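Local coordinates for putative hemin storage protein (Bordetella bronchiseptica, PDB 6AU1) that cleaves deacetylated poly-beta-1,6-N-acetyl-D-glucosamine through its glycoside hydrolase domain, the part of the longer protein present here, and can thereby disrupt bacterial biofilms, at residues 73-78 with 146-151; 77-82 with 88-93; 163-168 with 203-208; 182-185 with 190-193; 279-284 with 299-304. All blocks are in the same frame, centred on the assembly; numbering follows the deposited sequence. Where two conformers were deposited one is given.

Interaction 1 of 5, residues 73-78 with 146-151; sequences DLFNRV and EDLAKA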
# COMPACT_ATOMS: atom_id res chain seq x y z
N ASP A 73 7.30 18.36 -8.41
CA ASP A 73 8.39 17.96 -7.53
C ASP A 73 7.96 18.24 -6.09
O ASP A 73 8.26 19.30 -5.54
CB ASP A 73 9.68 18.72 -7.87
CG ASP A 73 10.92 18.09 -7.26
OD1 ASP A 73 10.78 17.18 -6.41
OD2 ASP A 73 12.04 18.50 -7.64
N LEU A 74 7.26 17.28 -5.49
CA LEU A 74 6.48 17.60 -4.30
C LEU A 74 6.76 16.68 -3.13
O LEU A 74 6.64 17.10 -1.98
CB LEU A 74 4.98 17.54 -4.66
CG LEU A 74 3.94 18.00 -3.65
CD1 LEU A 74 4.23 19.41 -3.17
CD2 LEU A 74 2.55 17.92 -4.30
N PHE A 75 7.11 15.42 -3.39
CA PHE A 75 7.29 14.49 -2.28
C PHE A 75 8.39 14.94 -1.31
O PHE A 75 8.20 14.92 -0.09
CB PHE A 75 7.60 13.07 -2.77
CG PHE A 75 7.76 12.08 -1.64
CD1 PHE A 75 6.65 11.48 -1.09
CD2 PHE A 75 9.02 11.82 -1.10
CE1 PHE A 75 6.78 10.58 -0.02
CE2 PHE A 75 9.16 10.94 -0.03
CZ PHE A 75 8.04 10.32 0.52
N ASN A 76 9.55 15.33 -1.84
CA ASN A 76 10.66 15.70 -0.96
C ASN A 76 10.27 16.85 -0.03
O ASN A 76 10.58 16.81 1.17
CB ASN A 76 11.91 16.08 -1.78
CG ASN A 76 11.75 17.39 -2.55
OD1 ASN A 76 10.77 17.58 -3.28
ND2 ASN A 76 12.70 18.32 -2.37
N ARG A 77 9.59 17.86 -0.55
CA ARG A 77 9.34 19.03 0.29
C ARG A 77 8.22 18.78 1.31
O ARG A 77 8.27 19.29 2.42
CB ARG A 77 9.07 20.27 -0.57
CG ARG A 77 7.72 20.30 -1.25
CD ARG A 77 7.81 21.08 -2.57
NE ARG A 77 8.60 22.32 -2.48
CZ ARG A 77 8.10 23.53 -2.23
NH1 ARG A 77 6.80 23.68 -2.02
NH2 ARG A 77 8.90 24.59 -2.19
N VAL A 78 7.23 17.96 0.96
CA VAL A 78 6.18 17.63 1.91
C VAL A 78 6.74 16.72 3.00
O VAL A 78 6.43 16.90 4.18
CB VAL A 78 4.98 16.98 1.22
CG1 VAL A 78 3.92 16.56 2.24
CG2 VAL A 78 4.39 17.97 0.19
N GLU A 146 15.27 3.40 -6.64
CA GLU A 146 16.57 4.01 -6.41
C GLU A 146 16.48 5.53 -6.54
O GLU A 146 17.04 6.27 -5.73
CB GLU A 146 17.61 3.46 -7.39
CG GLU A 146 18.98 4.09 -7.26
CD GLU A 146 20.01 3.45 -8.19
OE1 GLU A 146 19.63 2.86 -9.22
OE2 GLU A 146 21.22 3.52 -7.89
N ASP A 147 15.75 5.98 -7.56
CA ASP A 147 15.60 7.41 -7.81
C ASP A 147 14.80 8.10 -6.70
O ASP A 147 15.12 9.23 -6.32
CB ASP A 147 14.93 7.65 -9.18
CG ASP A 147 15.85 7.30 -10.35
OD1 ASP A 147 17.07 7.13 -10.14
OD2 ASP A 147 15.35 7.21 -11.50
N LEU A 148 13.78 7.42 -6.18
CA LEU A 148 13.08 7.93 -5.00
C LEU A 148 14.05 8.13 -3.84
O LEU A 148 14.02 9.17 -3.17
CB LEU A 148 11.97 6.96 -4.58
CG LEU A 148 11.32 7.25 -3.22
CD1 LEU A 148 10.55 8.56 -3.26
CD2 LEU A 148 10.45 6.08 -2.75
N ALA A 149 14.90 7.14 -3.61
CA ALA A 149 15.84 7.21 -2.49
C ALA A 149 16.85 8.34 -2.66
O ALA A 149 17.29 8.95 -1.68
CB ALA A 149 16.55 5.88 -2.33
N LYS A 150 17.19 8.64 -3.91
CA LYS A 150 18.08 9.75 -4.24
C LYS A 150 17.39 11.10 -4.07
O LYS A 150 18.02 12.11 -3.77
CB LYS A 150 18.58 9.63 -5.68
CG LYS A 150 19.49 8.46 -5.97
CD LYS A 150 19.71 8.35 -7.48
CE LYS A 150 20.88 7.46 -7.84
NZ LYS A 150 21.10 7.39 -9.32
N ALA A 151 16.08 11.13 -4.29
CA ALA A 151 15.35 12.39 -4.41
C ALA A 151 14.86 12.95 -3.09
O ALA A 151 14.55 14.14 -2.98
CB ALA A 151 14.15 12.21 -5.36
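Phe-75 and Leu-148 make the apolar half of this contact, meeting between two helices. Methyl CD1 of Leu-148 reaches ring atom CD2 of Phe-75 at 4.2 Å, coming at the ring obliquely. Phe-75 sends its ring away from the backbone N (chi1 -179°), toward strand 89-94 of the barrel wall, and Leu-148 has its own branch anti to the N as well (chi1 170°), bringing a methyl to the ring although its CB bond does not aim at the other helix. Both ends also rest on Ala-92 of strand 89-94, where a small residue accepts the ring of Phe-75 and a methyl of Leu-148 together.

The second half is a van der Waals touch at the solvent side. CB of Asn-76 lies 3.5 Å from the carbonyl O of Ala-151, in the last turn of helix 135-151. At this point the backbones come closest, with CA atoms of Asn-76 and Ala-151 6.7 Å apart, and the short side chain of Ala-151 suits so near an approach.

Backbone bonds and charges come last. Leu-74 is the N-cap of helix 75-86, and its O receives the N-H of Val-78 at 3.1 Å. On the other helix Glu-146 and Asp-147 form salt bridges with Arg-66. Two outer helices packed side by side against the inner strand that separates them in sequence are characteristic of a TIM-barrel (beta/alpha) fold.

Interaction 2 of 5, residues 77-82 with 88-93; sequences RVAWQL and VMVYAW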
# COMPACT_ATOMS: atom_id res chain seq x y z
N ARG A 77 9.59 17.86 -0.55
CA ARG A 77 9.34 19.03 0.29
C ARG A 77 8.22 18.78 1.31
O ARG A 77 8.27 19.29 2.42
CB ARG A 77 9.07 20.27 -0.57
CG ARG A 77 7.72 20.30 -1.25
CD ARG A 77 7.81 21.08 -2.57
NE ARG A 77 8.60 22.32 -2.48
CZ ARG A 77 8.10 23.53 -2.23
NH1 ARG A 77 6.80 23.68 -2.02
NH2 ARG A 77 8.90 24.59 -2.19
N VAL A 78 7.23 17.96 0.96
CA VAL A 78 6.18 17.63 1.91
C VAL A 78 6.74 16.72 3.00
O VAL A 78 6.43 16.90 4.18
CB VAL A 78 4.98 16.98 1.22
CG1 VAL A 78 3.92 16.56 2.24
CG2 VAL A 78 4.39 17.97 0.19
N ALA A 79 7.60 15.79 2.60
CA ALA A 79 8.24 14.91 3.58
C ALA A 79 9.09 15.73 4.56
O ALA A 79 9.01 15.54 5.77
CB ALA A 79 9.10 13.87 2.88
N TRP A 80 9.89 16.66 4.04
CA TRP A 80 10.72 17.47 4.94
C TRP A 80 9.87 18.32 5.88
O TRP A 80 10.21 18.48 7.06
CB TRP A 80 11.69 18.37 4.15
CG TRP A 80 13.02 17.71 3.83
CD1 TRP A 80 13.58 17.55 2.58
CD2 TRP A 80 13.93 17.12 4.76
NE1 TRP A 80 14.80 16.90 2.70
CE2 TRP A 80 15.03 16.62 4.02
CE3 TRP A 80 13.93 16.96 6.15
CZ2 TRP A 80 16.11 15.99 4.63
CZ3 TRP A 80 15.00 16.33 6.75
CH2 TRP A 80 16.07 15.85 5.99
N GLN A 81 8.78 18.89 5.38
CA GLN A 81 7.98 19.77 6.23
C GLN A 81 7.23 18.97 7.28
O GLN A 81 7.11 19.43 8.42
CB GLN A 81 7.01 20.60 5.40
CG GLN A 81 7.72 21.62 4.53
CD GLN A 81 6.91 22.88 4.31
OE1 GLN A 81 6.02 23.21 5.10
NE2 GLN A 81 7.21 23.59 3.23
N LEU A 82 6.72 17.80 6.91
CA LEU A 82 6.12 16.90 7.90
C LEU A 82 7.12 16.54 9.00
O LEU A 82 6.80 16.61 10.19
CB LEU A 82 5.59 15.63 7.23
CG LEU A 82 4.25 15.80 6.52
CD1 LEU A 82 3.94 14.55 5.72
CD2 LEU A 82 3.13 16.09 7.52
N VAL A 88 6.71 14.22 12.74
CA VAL A 88 6.28 12.84 12.52
C VAL A 88 7.29 12.10 11.66
O VAL A 88 8.05 12.72 10.92
CB VAL A 88 4.90 12.77 11.80
CG1 VAL A 88 3.85 13.49 12.61
CG2 VAL A 88 4.99 13.37 10.38
N MET A 89 7.29 10.77 11.75
CA MET A 89 8.02 9.95 10.80
C MET A 89 7.29 9.96 9.46
O MET A 89 6.07 10.10 9.42
CB MET A 89 8.16 8.52 11.32
CG MET A 89 8.95 8.42 12.60
SD MET A 89 10.68 8.85 12.34
CE MET A 89 11.41 7.21 12.24
N VAL A 90 8.03 9.83 8.37
CA VAL A 90 7.39 9.82 7.05
C VAL A 90 7.75 8.56 6.29
O VAL A 90 8.93 8.25 6.14
CB VAL A 90 7.77 11.06 6.20
CG1 VAL A 90 7.20 10.92 4.77
CG2 VAL A 90 7.25 12.32 6.87
N TYR A 91 6.74 7.83 5.82
CA TYR A 91 6.98 6.67 4.96
C TYR A 91 6.66 7.05 3.53
O TYR A 91 5.65 7.71 3.28
CB TYR A 91 6.10 5.48 5.33
CG TYR A 91 6.39 4.75 6.63
CD1 TYR A 91 6.66 5.44 7.80
CD2 TYR A 91 6.34 3.36 6.68
CE1 TYR A 91 6.89 4.75 8.99
CE2 TYR A 91 6.56 2.67 7.86
CZ TYR A 91 6.84 3.38 9.01
OH TYR A 91 7.07 2.70 10.19
N ALA A 92 7.50 6.63 2.58
CA ALA A 92 7.17 6.81 1.18
C ALA A 92 6.23 5.70 0.75
O ALA A 92 6.56 4.52 0.87
CB ALA A 92 8.44 6.80 0.32
N TRP A 93 5.05 6.08 0.28
CA TRP A 93 4.04 5.14 -0.19
C TRP A 93 4.14 5.07 -1.72
O TRP A 93 3.92 6.07 -2.41
CB TRP A 93 2.66 5.61 0.30
CG TRP A 93 1.46 4.99 -0.32
CD1 TRP A 93 1.33 3.71 -0.82
CD2 TRP A 93 0.19 5.63 -0.52
NE1 TRP A 93 0.05 3.53 -1.31
CE2 TRP A 93 -0.66 4.69 -1.15
CE3 TRP A 93 -0.30 6.91 -0.24
CZ2 TRP A 93 -1.98 4.99 -1.50
CZ3 TRP A 93 -1.62 7.21 -0.60
CH2 TRP A 93 -2.44 6.25 -1.21
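Val-90 meets helix 75-86 with both its methyls: CG1 lies 4.0 Å from CB of Ala-79, and CG2 lies 3.7 Å from CB of Leu-82. CG1 thus faces the Ala-79 methyl, while CG2 lies between Leu-82 CB and the carbonyl O of Ala-79, a spread that a beta-branched side chain on a strand can offer. CG1 of Val-90 stands anti to its backbone N (chi1 173°), which turns CG2 to the Leu-82 side. The side chains of Leu-82 and Val-90 cross at about a right angle. Val-88, two residues earlier, adds CG2 at 3.9 Å from CB of Leu-82.

The polar link is a backbone one: Val-88 N donates to Leu-82 O at 3.5 Å, nearly straight at 170° but weak for its length. It ties the helix to the short turn leading into strand 89-94.

Farther out, Leu-82 also touches Ile-33 and Met-36 of helix 22-39 and Val-44 of strand 43-47, placing it in the layer between sheet and helices. Asp-155 holds the strand by accepting from Val-90 N through its carboxylate.

With alanine, leucine and valines as partners, the contact rests on dispersion and the burial of apolar surface; the weak backbone bond is its one polar link across the segments.

Interaction 3 of 5, residues 163-168 with 203-208; sequences AVLDDT and KGKIRY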
# COMPACT_ATOMS: atom_id res chain seq x y z
N ALA A 163 0.17 -4.63 -5.32
CA ALA A 163 0.91 -5.88 -5.35
C ALA A 163 -0.01 -7.07 -5.04
O ALA A 163 -0.03 -7.63 -3.94
CB ALA A 163 2.08 -5.83 -4.37
N VAL A 164 -0.80 -7.43 -6.04
CA VAL A 164 -1.70 -8.58 -5.97
C VAL A 164 -1.53 -9.39 -7.24
O VAL A 164 -1.18 -8.84 -8.28
CB VAL A 164 -3.20 -8.18 -5.84
CG1 VAL A 164 -3.48 -7.56 -4.49
CG2 VAL A 164 -3.62 -7.23 -6.97
N LEU A 165 -1.78 -10.69 -7.14
CA LEU A 165 -1.86 -11.58 -8.30
C LEU A 165 -3.04 -12.52 -8.07
O LEU A 165 -3.19 -13.04 -6.96
CB LEU A 165 -0.57 -12.39 -8.47
CG LEU A 165 0.71 -11.63 -8.83
CD1 LEU A 165 1.91 -12.55 -8.69
CD2 LEU A 165 0.62 -11.07 -10.26
N ASP A 166 -3.88 -12.76 -9.08
CA ASP A 166 -4.96 -13.70 -8.83
C ASP A 166 -4.59 -15.11 -9.31
O ASP A 166 -3.43 -15.35 -9.66
CB ASP A 166 -6.29 -13.22 -9.45
CG ASP A 166 -6.29 -13.20 -10.97
OD1 ASP A 166 -5.60 -14.01 -11.61
OD2 ASP A 166 -7.03 -12.37 -11.53
N ASP A 167 -5.54 -16.03 -9.30
CA ASP A 167 -5.21 -17.43 -9.54
C ASP A 167 -5.16 -17.77 -11.03
O ASP A 167 -5.09 -18.94 -11.40
CB ASP A 167 -6.19 -18.35 -8.79
CG ASP A 167 -7.65 -18.06 -9.11
OD1 ASP A 167 -7.93 -17.10 -9.86
OD2 ASP A 167 -8.52 -18.79 -8.59
N THR A 168 -5.17 -16.74 -11.88
CA THR A 168 -4.95 -16.90 -13.32
C THR A 168 -3.68 -16.17 -13.78
O THR A 168 -3.39 -16.10 -14.98
CB THR A 168 -6.15 -16.37 -14.15
OG1 THR A 168 -6.21 -14.94 -14.04
CG2 THR A 168 -7.45 -16.99 -13.67
N LYS A 203 1.47 -20.19 -2.71
CA LYS A 203 2.48 -19.81 -1.71
C LYS A 203 3.75 -19.28 -2.37
O LYS A 203 4.37 -18.34 -1.87
CB LYS A 203 2.81 -21.00 -0.82
CG LYS A 203 1.72 -21.31 0.20
CD LYS A 203 1.54 -20.12 1.15
CE LYS A 203 0.54 -20.43 2.26
NZ LYS A 203 0.44 -19.31 3.24
N GLY A 204 4.12 -19.87 -3.51
CA GLY A 204 5.28 -19.43 -4.25
C GLY A 204 5.15 -17.99 -4.74
O GLY A 204 6.10 -17.20 -4.65
N LYS A 205 3.98 -17.65 -5.26
CA LYS A 205 3.77 -16.28 -5.76
C LYS A 205 3.79 -15.29 -4.60
O LYS A 205 4.32 -14.18 -4.74
CB LYS A 205 2.46 -16.18 -6.53
CG LYS A 205 2.53 -16.83 -7.91
CD LYS A 205 1.24 -16.64 -8.68
CE LYS A 205 0.14 -17.55 -8.12
NZ LYS A 205 -1.17 -17.16 -8.72
N ILE A 206 3.20 -15.67 -3.48
CA ILE A 206 3.20 -14.81 -2.29
C ILE A 206 4.64 -14.51 -1.88
O ILE A 206 4.99 -13.34 -1.66
CB ILE A 206 2.44 -15.46 -1.12
CG1 ILE A 206 0.93 -15.43 -1.42
CG2 ILE A 206 2.77 -14.77 0.23
CD1 ILE A 206 0.09 -16.45 -0.58
N ARG A 207 5.47 -15.54 -1.83
CA ARG A 207 6.86 -15.35 -1.43
C ARG A 207 7.65 -14.58 -2.49
O ARG A 207 8.55 -13.79 -2.15
CB ARG A 207 7.52 -16.70 -1.14
CG ARG A 207 7.01 -17.31 0.15
CD ARG A 207 7.79 -18.55 0.55
NE ARG A 207 7.19 -19.22 1.70
CZ ARG A 207 6.47 -20.34 1.62
NH1 ARG A 207 6.27 -20.91 0.44
NH2 ARG A 207 5.95 -20.88 2.72
N TYR A 208 7.33 -14.79 -3.76
CA TYR A 208 8.03 -14.08 -4.83
C TYR A 208 7.81 -12.57 -4.72
O TYR A 208 8.77 -11.78 -4.81
CB TYR A 208 7.59 -14.57 -6.21
CG TYR A 208 8.45 -14.03 -7.33
CD1 TYR A 208 9.60 -14.70 -7.73
CD2 TYR A 208 8.11 -12.84 -7.98
CE1 TYR A 208 10.38 -14.21 -8.75
CE2 TYR A 208 8.89 -12.35 -9.00
CZ TYR A 208 10.03 -13.03 -9.38
OH TYR A 208 10.82 -12.54 -10.40
O HOH W 1 -1.51 -15.24 -6.61
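Leu-165 and Lys-205 bring the two backbones together, their CA atoms 7.8 Å apart, where an irregular loop passes helix 195-223. This is a beta-alpha loop of a TIM barrel, leaving strand 156-159 on the side where such barrels carry their active sites. Lys-205 spans the gap. Its aliphatic part passes obliquely by Leu-165, CD lying 4.1 Å from Leu-165 CD1, so a leucine covers the greasy stem of the lysine. A bend in that stem (chi3 -74°) then carries the ammonium to the loop's carbonyls.

NZ is well served. It donates to a water at 2.9 Å, and this water in turn donates to Leu-165 O at 2.8 Å. NZ also donates to Glu-169 O, and Asp-166 O stands 3.0 Å from NZ. Trp-201, one helical turn back, adds a cation-pi contact. A long, flexible, charged residue thus suits a cluster of carbonyl oxygens at a loop that lacks regular backbone pairing.

The carboxylate of Asp-166 has different work: it forms an Asx turn that holds the loop's bend. Its OD1 accepts the N-H of Thr-168 on its anti side at 2.8 Å and hydroxyl OG1 of Thr-168 on its syn side at 2.7 Å, both from one face of the carboxylate plane.

Interaction 4 of 5, residues 182-185 with 190-193; sequences WGLP and AIRA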
# COMPACT_ATOMS: atom_id res chain seq x y z
N TRP A 182 10.57 -23.50 -10.02
CA TRP A 182 10.10 -23.91 -8.70
C TRP A 182 9.72 -25.39 -8.67
O TRP A 182 9.30 -25.90 -7.64
CB TRP A 182 8.87 -23.10 -8.25
CG TRP A 182 9.04 -21.61 -8.19
CD1 TRP A 182 10.20 -20.90 -8.21
CD2 TRP A 182 7.98 -20.65 -8.11
NE1 TRP A 182 9.93 -19.54 -8.14
CE2 TRP A 182 8.57 -19.37 -8.08
CE3 TRP A 182 6.58 -20.75 -8.05
CZ2 TRP A 182 7.82 -18.19 -7.99
CZ3 TRP A 182 5.83 -19.59 -7.97
CH2 TRP A 182 6.45 -18.32 -7.94
N GLY A 183 9.83 -26.06 -9.81
CA GLY A 183 9.45 -27.46 -9.91
C GLY A 183 8.00 -27.67 -10.33
O GLY A 183 7.47 -28.77 -10.19
N LEU A 184 7.37 -26.62 -10.84
CA LEU A 184 6.00 -26.70 -11.34
C LEU A 184 5.99 -26.79 -12.87
O LEU A 184 6.93 -26.35 -13.53
CB LEU A 184 5.20 -25.48 -10.88
CG LEU A 184 4.99 -25.29 -9.38
CD1 LEU A 184 4.36 -23.91 -9.07
CD2 LEU A 184 4.13 -26.42 -8.81
N PRO A 185 4.93 -27.38 -13.44
CA PRO A 185 4.84 -27.33 -14.90
C PRO A 185 4.57 -25.90 -15.35
O PRO A 185 3.80 -25.20 -14.68
CB PRO A 185 3.66 -28.25 -15.22
CG PRO A 185 2.82 -28.22 -13.99
CD PRO A 185 3.78 -28.07 -12.83
N ALA A 190 -2.54 -26.75 -15.83
CA ALA A 190 -2.07 -27.97 -15.17
C ALA A 190 -1.86 -27.74 -13.67
O ALA A 190 -2.17 -28.61 -12.84
CB ALA A 190 -0.79 -28.46 -15.83
N ILE A 191 -1.32 -26.58 -13.32
CA ILE A 191 -1.13 -26.23 -11.92
C ILE A 191 -2.48 -26.16 -11.20
O ILE A 191 -2.66 -26.76 -10.15
CB ILE A 191 -0.40 -24.88 -11.78
CG1 ILE A 191 1.05 -25.02 -12.26
CG2 ILE A 191 -0.47 -24.40 -10.36
CD1 ILE A 191 1.79 -23.69 -12.37
N ARG A 192 -3.43 -25.44 -11.79
CA ARG A 192 -4.72 -25.21 -11.14
C ARG A 192 -5.54 -26.50 -10.96
O ARG A 192 -6.33 -26.60 -10.03
CB ARG A 192 -5.56 -24.20 -11.92
CG ARG A 192 -5.04 -22.75 -11.83
CD ARG A 192 -5.39 -22.10 -10.49
NE ARG A 192 -6.81 -22.22 -10.18
CZ ARG A 192 -7.78 -21.49 -10.73
NH1 ARG A 192 -7.49 -20.57 -11.64
NH2 ARG A 192 -9.04 -21.69 -10.37
N ALA A 193 -5.33 -27.47 -11.85
CA ALA A 193 -6.09 -28.71 -11.82
C ALA A 193 -5.71 -29.63 -10.65
O ALA A 193 -6.49 -30.49 -10.25
CB ALA A 193 -5.91 -29.46 -13.14
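Ile-191 of helix 188-193 packs against Pro-185 and Leu-184 of the preceding loop, and its long branch can be traced outward. From CB, which the backbone directs at the loop, CG1 goes anti to the carbonyl carbon (chi1 -68°). There it meets Pro-185 twice, lying 4.0 Å from ring atom CG and 3.7 Å from the carbonyl O. The terminal CD1 continues past that carbonyl, 3.4 Å from Pro-185 O, and ends 4.1 Å from CB of Leu-184. An unbranched tip on a branched stem lets the isoleucine follow the loop over two residues, crossing Leu-184 at about a right angle.

The same CG of Pro-185 also lies 4.1 Å from CB of Ala-190. Proline gives the helix a rigid, puckered apolar ring, on which the small methyl of Ala-190 rests at ordinary contact distance. Leu-184 and Ile-191 both touch Trp-201 of helix 195-223, which closes the little core.

The loop is set up by Gly-183, whose phi of 91° is readily reached by glycine, a residue with no side chain to collide with the backbone. It ends helix 173-181 in a Schellman motif, and the arrangement is a short loop joining that helix to helix 188-193 in a long beta-alpha excursion of the barrel.

Interaction 5 of 5, residues 279-284 with 299-304; sequences QWMRQL and FELQAR. With SO4 (sulfate ion), chain E; SO4 (sulfate ion), chain F.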
# COMPACT_ATOMS: atom_id res chain seq x y z
N GLN A 279 -19.32 -6.49 13.97
CA GLN A 279 -18.96 -7.90 14.00
C GLN A 279 -17.77 -8.16 13.08
O GLN A 279 -16.85 -8.91 13.43
CB GLN A 279 -20.14 -8.78 13.56
CG GLN A 279 -19.82 -10.26 13.58
CD GLN A 279 -20.95 -11.12 13.06
OE1 GLN A 279 -21.40 -10.96 11.92
NE2 GLN A 279 -21.44 -12.04 13.89
N TRP A 280 -17.80 -7.54 11.91
CA TRP A 280 -16.74 -7.69 10.92
C TRP A 280 -15.38 -7.32 11.51
O TRP A 280 -14.40 -8.06 11.37
CB TRP A 280 -17.04 -6.81 9.70
CG TRP A 280 -16.16 -7.04 8.50
CD1 TRP A 280 -16.40 -7.88 7.45
CD2 TRP A 280 -14.93 -6.37 8.21
NE1 TRP A 280 -15.38 -7.79 6.53
CE2 TRP A 280 -14.46 -6.87 6.97
CE3 TRP A 280 -14.17 -5.41 8.87
CZ2 TRP A 280 -13.27 -6.44 6.39
CZ3 TRP A 280 -12.99 -4.98 8.30
CH2 TRP A 280 -12.55 -5.49 7.07
N MET A 281 -15.32 -6.17 12.17
CA MET A 281 -14.08 -5.71 12.77
C MET A 281 -13.65 -6.64 13.91
O MET A 281 -12.46 -6.92 14.10
CB MET A 281 -14.22 -4.28 13.27
CG MET A 281 -12.90 -3.64 13.66
SD MET A 281 -11.93 -3.21 12.19
CE MET A 281 -12.95 -1.93 11.47
N ARG A 282 -14.63 -7.11 14.69
CA ARG A 282 -14.35 -8.07 15.75
C ARG A 282 -13.71 -9.34 15.18
O ARG A 282 -12.70 -9.83 15.70
CB ARG A 282 -15.65 -8.38 16.51
CG ARG A 282 -15.46 -8.98 17.88
CD ARG A 282 -16.70 -8.73 18.76
NE ARG A 282 -17.96 -9.13 18.12
CZ ARG A 282 -18.92 -8.28 17.78
NH1 ARG A 282 -18.79 -6.98 18.00
NH2 ARG A 282 -20.03 -8.73 17.21
N GLN A 283 -14.28 -9.87 14.10
CA GLN A 283 -13.73 -11.06 13.46
C GLN A 283 -12.35 -10.82 12.86
O GLN A 283 -11.49 -11.70 12.91
CB GLN A 283 -14.68 -11.58 12.38
CG GLN A 283 -15.95 -12.19 12.94
CD GLN A 283 -16.98 -12.49 11.88
OE1 GLN A 283 -16.83 -12.09 10.72
NE2 GLN A 283 -18.04 -13.19 12.26
N LEU A 284 -12.13 -9.63 12.29
CA LEU A 284 -10.83 -9.32 11.71
C LEU A 284 -9.75 -9.30 12.79
O LEU A 284 -8.69 -9.89 12.63
CB LEU A 284 -10.86 -7.97 10.97
CG LEU A 284 -9.59 -7.62 10.18
CD1 LEU A 284 -9.48 -8.49 8.93
CD2 LEU A 284 -9.60 -6.15 9.81
N PHE A 299 -4.17 -1.58 12.02
CA PHE A 299 -5.51 -1.63 11.47
C PHE A 299 -5.81 -0.28 10.83
O PHE A 299 -6.10 0.69 11.52
CB PHE A 299 -6.54 -1.99 12.55
CG PHE A 299 -6.38 -3.39 13.06
CD1 PHE A 299 -5.42 -3.69 14.04
CD2 PHE A 299 -7.16 -4.42 12.57
CE1 PHE A 299 -5.26 -4.98 14.49
CE2 PHE A 299 -7.01 -5.73 13.03
CZ PHE A 299 -6.06 -6.01 13.99
N GLU A 300 -5.69 -0.24 9.51
CA GLU A 300 -5.87 1.01 8.78
C GLU A 300 -7.34 1.19 8.41
O GLU A 300 -7.88 0.46 7.58
CB GLU A 300 -4.99 1.04 7.54
CG GLU A 300 -5.00 2.38 6.85
CD GLU A 300 -3.88 2.54 5.85
OE1 GLU A 300 -3.25 1.53 5.46
OE2 GLU A 300 -3.64 3.69 5.44
N LEU A 301 -7.97 2.18 9.03
CA LEU A 301 -9.41 2.42 8.89
C LEU A 301 -9.67 3.39 7.76
O LEU A 301 -8.77 4.11 7.34
CB LEU A 301 -9.97 2.98 10.19
CG LEU A 301 -9.70 2.14 11.43
CD1 LEU A 301 -9.98 2.94 12.68
CD2 LEU A 301 -10.59 0.89 11.39
N GLN A 302 -10.90 3.42 7.26
CA GLN A 302 -11.21 4.40 6.22
C GLN A 302 -11.94 5.61 6.80
O GLN A 302 -12.85 5.46 7.62
CB GLN A 302 -12.03 3.77 5.09
CG GLN A 302 -13.42 3.30 5.47
CD GLN A 302 -14.09 2.54 4.32
OE1 GLN A 302 -14.30 1.33 4.41
NE2 GLN A 302 -14.44 3.25 3.24
N ALA A 303 -11.51 6.80 6.39
CA ALA A 303 -12.13 8.04 6.83
C ALA A 303 -13.06 8.61 5.76
O ALA A 303 -13.76 9.59 5.99
CB ALA A 303 -11.06 9.07 7.19
N ARG A 304 -13.06 7.98 4.59
CA ARG A 304 -13.88 8.44 3.49
C ARG A 304 -14.59 7.26 2.85
O ARG A 304 -14.05 6.15 2.78
CB ARG A 304 -13.02 9.19 2.46
CG ARG A 304 -13.78 9.71 1.25
CD ARG A 304 -12.97 10.74 0.46
NE ARG A 304 -13.72 11.24 -0.68
CZ ARG A 304 -14.62 12.21 -0.63
NH1 ARG A 304 -14.88 12.82 0.53
NH2 ARG A 304 -15.26 12.58 -1.73
S SO4 E . -18.91 -12.53 16.83
O1 SO4 E . -20.08 -11.67 16.72
O2 SO4 E . -19.12 -13.51 17.88
O3 SO4 E . -17.74 -11.71 17.17
O4 SO4 E . -18.67 -13.21 15.56
S SO4 F . -23.06 -5.00 13.81
O1 SO4 F . -24.26 -5.43 13.10
O2 SO4 F . -23.41 -4.60 15.17
O3 SO4 F . -22.11 -6.10 13.87
O4 SO4 F . -22.47 -3.86 13.10
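O1 of the chain E sulfate is gripped by two side chains of helix 277-290: Arg-282 NH2 at 3.0 Å, close to straight at 172°, and Gln-279 NE2 at 3.2 Å. Arg-282 also gives its NE to O3 of the same ion at 2.8 Å, so the anion sits at the edge of the guanidinium, near its plane, while CA of Gln-279 lies over one face, toward its rim. Gln-283 adds a weak bond from NE2. The second sulfate, chain F, takes the backbone N-H of Gln-279 on its O3 at 2.8 Å, a donor in the first turn, where the helix dipole may help attract an anion. Both ions probably come from the crystallisation liquor.

Toward strand 297-305 the contact is made by apolar side chains. Met-281, bent at chi2 (74°) and chi3 (66°), curls its methyl CE to within 3.7 Å of Leu-301 CD2, and the two side chains cross at about a right angle. A flexible methionine can fit itself to a leucine in this way. One turn on, Leu-284 CD2 touches the edge of the Phe-299 ring at 4.1 Å from its CD2.

Helix 277-290 thus covers strand 297-305, which follows it in sequence and lies in the sheet between strands 262-266 and 332-335. Helix 314-326 packs beside it on Met-281, Phe-299 and Leu-301, and helix 238-241 covers Leu-284.

Along the chain the contacts run from interaction 1 and interaction 2, which start on the same helix 75-86, through interactions 3 and 4 to interaction 5. The first two are centred 10 Å apart and touch through Ala-92 of strand 89-94. Interactions 3 and 4, with centres about 14 Å apart, belong to the long excursion between strands 156-159 and 230-235; Trp-182 packs on Tyr-208, and Asp-167 forms a salt bridge with Arg-192. Interaction 5 is centred 32 Å from interaction 1, across the chain's centre. Interactions 2 and 5 pack helices on strands of the one barrel sheet, interaction 1 pairs two outer helices, interaction 3 joins a loop to helix 195-223, and interaction 4 lies farther out, about 29 Å from the chain's centre.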